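Local coordinates for protein cGAS/DncV-like nucleotidyltransferase in E. coli homolog (Elizabethkingia meningoseptica ATCC 13253 = NBRC 12535, PDB 6E0M) that synthesises cyclic nucleotide second messengers in response to phage infection, as the CD-NTase enzyme of a CBASS antiviral system, at residues D61-M66 with D136-F141. Sequence-based numbering, arbitrary orientation.
Sequences DVDIVM and DVIPCF
Asp63 and Asp136 stand side by side on neighbouring parallel strands, their carboxylate planes only 15° apart. Both carry CG anti to their own carbonyl carbon (chi1 -68° and -71°), and this shared torsion sends the two groups the same way. Asp63 OD1 thereby comes 3.9 Å from Asp136 OD2, close for like charges and with no direct bond between them. Water bridges the gap: one molecule donates to both atoms, 2.8 Å to Asp63 OD1 and 2.6 Å to Asp136 OD2. Another water links Asp136 OD2 to OD2 of Asp61, while Asp136 OD1 is held by the side-chain amide of Gln125.

The parallel register, with Asp63 paired to Asp136 (CA to CA 4.9 Å), is consistent with the backbone fixing this spacing. Val62 O accepts from Asp136 N, and Asp136 O in turn accepts from Ile64 N at 2.8 Å; Ile64 O then takes Ile138 N, and the alternation runs on to Met66 and Cys140. Of the five bonds the last, Cys140 N to Met66 O, is the longest at 3.1 Å.

Further along the strands, on the face of the two acids, Ile138 CD1 reaches Asp63 CB at 4.1 Å; Val65 CG1, also from that face, meets Cys140 SG at 3.4 Å. On the reverse face Ile64 and Val137 both touch Ile30 of helix 21-38, and Met66 CE meets Pro139 CB beside Thr105 of helix 98-113.

Two acids on adjacent strands and a third just before one of them form the metal site of the nucleotidyltransferase fold; Asp61, Asp63 and Asp136 are the expected magnesium ligands. With water between the carboxylates, the geometry is consistent with a site in which a cation would offset the crowded negative charge.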
ATOM      1  N   ASP A  61      -2.331   4.566 -10.421  1.00 16.39           N
ATOM      2  CA  ASP A  61      -3.494   5.075  -9.692  1.00 15.58           C
ATOM      3  C   ASP A  61      -3.101   5.464  -8.265  1.00 15.93           C
ATOM      4  O   ASP A  61      -2.295   4.784  -7.635  1.00 16.65           O
ATOM      5  CB  ASP A  61      -4.599   4.015  -9.611  1.00 19.47           C
ATOM      6  CG  ASP A  61      -5.052   3.482 -10.983  1.00 22.15           C
ATOM      7  OD1 ASP A  61      -4.632   3.985 -12.049  1.00 23.07           O
ATOM      8  OD2 ASP A  61      -5.850   2.517 -10.978  1.00 24.31           O
ATOM      9  N   VAL A  62      -3.730   6.521  -7.733  1.00 16.43           N
ATOM     10  CA  VAL A  62      -3.466   7.025  -6.389  1.00 14.91           C
ATOM     11  C   VAL A  62      -4.640   6.682  -5.479  1.00 15.01           C
ATOM     12  O   VAL A  62      -5.805   6.745  -5.893  1.00 17.83           O
ATOM     13  CB  VAL A  62      -3.202   8.545  -6.397  1.00 13.95           C
ATOM     14  CG1 VAL A  62      -4.385   9.327  -6.960  1.00 15.86           C
ATOM     15  CG2 VAL A  62      -2.853   9.024  -5.018  1.00 15.62           C
ATOM     16  N   ASP A  63      -4.326   6.327  -4.230  1.00 16.18           N
ATOM     17  CA  ASP A  63      -5.333   6.023  -3.216  1.00 14.50           C
ATOM     18  C   ASP A  63      -5.568   7.266  -2.358  1.00 14.26           C
ATOM     19  O   ASP A  63      -4.727   7.625  -1.534  1.00 15.96           O
ATOM     20  CB  ASP A  63      -4.895   4.862  -2.329  1.00 17.49           C
ATOM     21  CG  ASP A  63      -4.845   3.525  -3.056  1.00 25.89           C
ATOM     22  OD1 ASP A  63      -5.452   3.382  -4.127  1.00 27.73           O
ATOM     23  OD2 ASP A  63      -4.186   2.604  -2.532  1.00 33.84           O
ATOM     24  N   ILE A  64      -6.724   7.900  -2.530  1.00 12.53           N
ATOM     25  CA  ILE A  64      -7.082   9.097  -1.777  1.00 12.69           C
ATOM     26  C   ILE A  64      -8.094   8.706  -0.709  1.00 12.01           C
ATOM     27  O   ILE A  64      -9.212   8.294  -1.019  1.00 14.52           O
ATOM     28  CB  ILE A  64      -7.639  10.189  -2.695  1.00 14.03           C
ATOM     29  CG1 ILE A  64      -6.622  10.553  -3.763  1.00 14.79           C
ATOM     30  CG2 ILE A  64      -8.048  11.413  -1.869  1.00 15.24           C
ATOM     31  CD1 ILE A  64      -7.154  11.522  -4.816  1.00 13.65           C
ATOM     32  N   VAL A  65      -7.716   8.836   0.550  1.00 13.11           N
ATOM     33  CA  VAL A  65      -8.598   8.489   1.658  1.00 11.48           C
ATOM     34  C   VAL A  65      -9.409   9.706   2.070  1.00 12.28           C
ATOM     35  O   VAL A  65      -8.866  10.803   2.221  1.00 12.66           O
ATOM     36  CB  VAL A  65      -7.792   7.963   2.855  1.00 13.44           C
ATOM     37  CG1 VAL A  65      -8.757   7.558   3.971  1.00 14.95           C
ATOM     38  CG2 VAL A  65      -6.918   6.814   2.463  1.00 15.16           C
ATOM     39  N   MET A  66     -10.712   9.524   2.227  1.00 11.63           N
ATOM     40  CA  MET A  66     -11.585  10.591   2.711  1.00 12.89           C
ATOM     41  C   MET A  66     -12.196  10.110   4.020  1.00 12.31           C
ATOM     42  O   MET A  66     -13.181   9.367   4.006  1.00 13.45           O
ATOM     43  CB  MET A  66     -12.669  10.962   1.713  1.00 13.43           C
ATOM     44  CG  MET A  66     -13.418  12.203   2.159  1.00 13.58           C
ATOM     45  SD  MET A  66     -15.027  12.448   1.373  1.00 16.92           S
ATOM     46  CE  MET A  66     -16.015  11.277   2.259  1.00 16.01           C
ATOM     47  N   ASP A 136      -8.462   6.164  -6.733  1.00 15.50           N
ATOM     48  CA  ASP A 136      -9.401   5.385  -5.932  1.00 16.46           C
ATOM     49  C   ASP A 136      -9.687   6.198  -4.682  1.00 13.95           C
ATOM     50  O   ASP A 136      -8.772   6.464  -3.891  1.00 16.15           O
ATOM     51  CB  ASP A 136      -8.807   4.028  -5.576  1.00 18.13           C
ATOM     52  CG  ASP A 136      -8.707   3.097  -6.786  1.00 24.52           C
ATOM     53  OD1 ASP A 136      -9.311   3.409  -7.851  1.00 28.14           O
ATOM     54  OD2 ASP A 136      -8.032   2.047  -6.669  1.00 29.09           O
ATOM     55  N   VAL A 137     -10.932   6.655  -4.539  1.00 13.82           N
ATOM     56  CA  VAL A 137     -11.334   7.445  -3.385  1.00 12.30           C
ATOM     57  C   VAL A 137     -11.935   6.500  -2.363  1.00 12.20           C
ATOM     58  O   VAL A 137     -12.870   5.760  -2.670  1.00 12.76           O
ATOM     59  CB  VAL A 137     -12.316   8.553  -3.780  1.00 14.21           C
ATOM     60  CG1 VAL A 137     -12.764   9.308  -2.548  1.00 15.13           C
ATOM     61  CG2 VAL A 137     -11.669   9.491  -4.783  1.00 15.58           C
ATOM     62  N   ILE A 138     -11.402   6.533  -1.149  1.00 13.20           N
ATOM     63  CA  ILE A 138     -11.760   5.575  -0.112  1.00 12.61           C
ATOM     64  C   ILE A 138     -12.458   6.300   1.031  1.00 11.83           C
ATOM     65  O   ILE A 138     -11.791   6.811   1.946  1.00 12.70           O
ATOM     66  CB  ILE A 138     -10.508   4.844   0.400  1.00 14.13           C
ATOM     67  CG1 ILE A 138      -9.768   4.174  -0.782  1.00 16.28           C
ATOM     68  CG2 ILE A 138     -10.870   3.816   1.459  1.00 14.26           C
ATOM     69  CD1 ILE A 138      -8.368   3.706  -0.444  1.00 23.07           C
ATOM     70  N   PRO A 139     -13.781   6.405   1.012  1.00 12.27           N
ATOM     71  CA  PRO A 139     -14.475   6.945   2.185  1.00 12.70           C
ATOM     72  C   PRO A 139     -14.328   5.987   3.359  1.00 12.15           C
ATOM     73  O   PRO A 139     -14.305   4.769   3.197  1.00 13.26           O
ATOM     74  CB  PRO A 139     -15.929   7.068   1.712  1.00 13.39           C
ATOM     75  CG  PRO A 139     -16.072   6.034   0.631  1.00 15.44           C
ATOM     76  CD  PRO A 139     -14.714   5.966  -0.050  1.00 14.82           C
ATOM     77  N   CYS A 140     -14.228   6.552   4.556  1.00 12.75           N
ATOM     78  CA  CYS A 140     -14.018   5.742   5.744  1.00 13.08           C
ATOM     79  C   CYS A 140     -14.347   6.545   6.994  1.00 12.56           C
ATOM     80  O   CYS A 140     -14.573   7.761   6.948  1.00 12.56           O
ATOM     81  CB  CYS A 140     -12.577   5.232   5.794  1.00 13.86           C
ATOM     82  SG  CYS A 140     -11.348   6.548   5.878  1.00 14.85           S
ATOM     83  N   PHE A 141     -14.340   5.831   8.122  1.00 12.77           N
ATOM     84  CA  PHE A 141     -14.527   6.395   9.446  1.00 15.29           C
ATOM     85  C   PHE A 141     -13.271   6.197  10.294  1.00 14.98           C
ATOM     86  O   PHE A 141     -12.392   5.384   9.977  1.00 14.92           O
ATOM     87  CB  PHE A 141     -15.711   5.741  10.175  1.00 17.51           C
ATOM     88  CG  PHE A 141     -17.056   6.028   9.578  1.00 17.97           C
ATOM     89  CD1 PHE A 141     -17.458   7.320   9.280  1.00 17.65           C
ATOM     90  CD2 PHE A 141     -17.955   4.992   9.357  1.00 20.98           C
ATOM     91  CE1 PHE A 141     -18.720   7.570   8.755  1.00 19.24           C
ATOM     92  CE2 PHE A 141     -19.223   5.245   8.831  1.00 22.07           C
ATOM     93  CZ  PHE A 141     -19.590   6.533   8.531  1.00 21.28           C
TER
HETATM   94  O   HOH W   1      -6.188   1.062  -8.377  1.00 39.48           O
HETATM   95  O   HOH W   2      -7.012   1.082  -4.431  1.00 37.67           O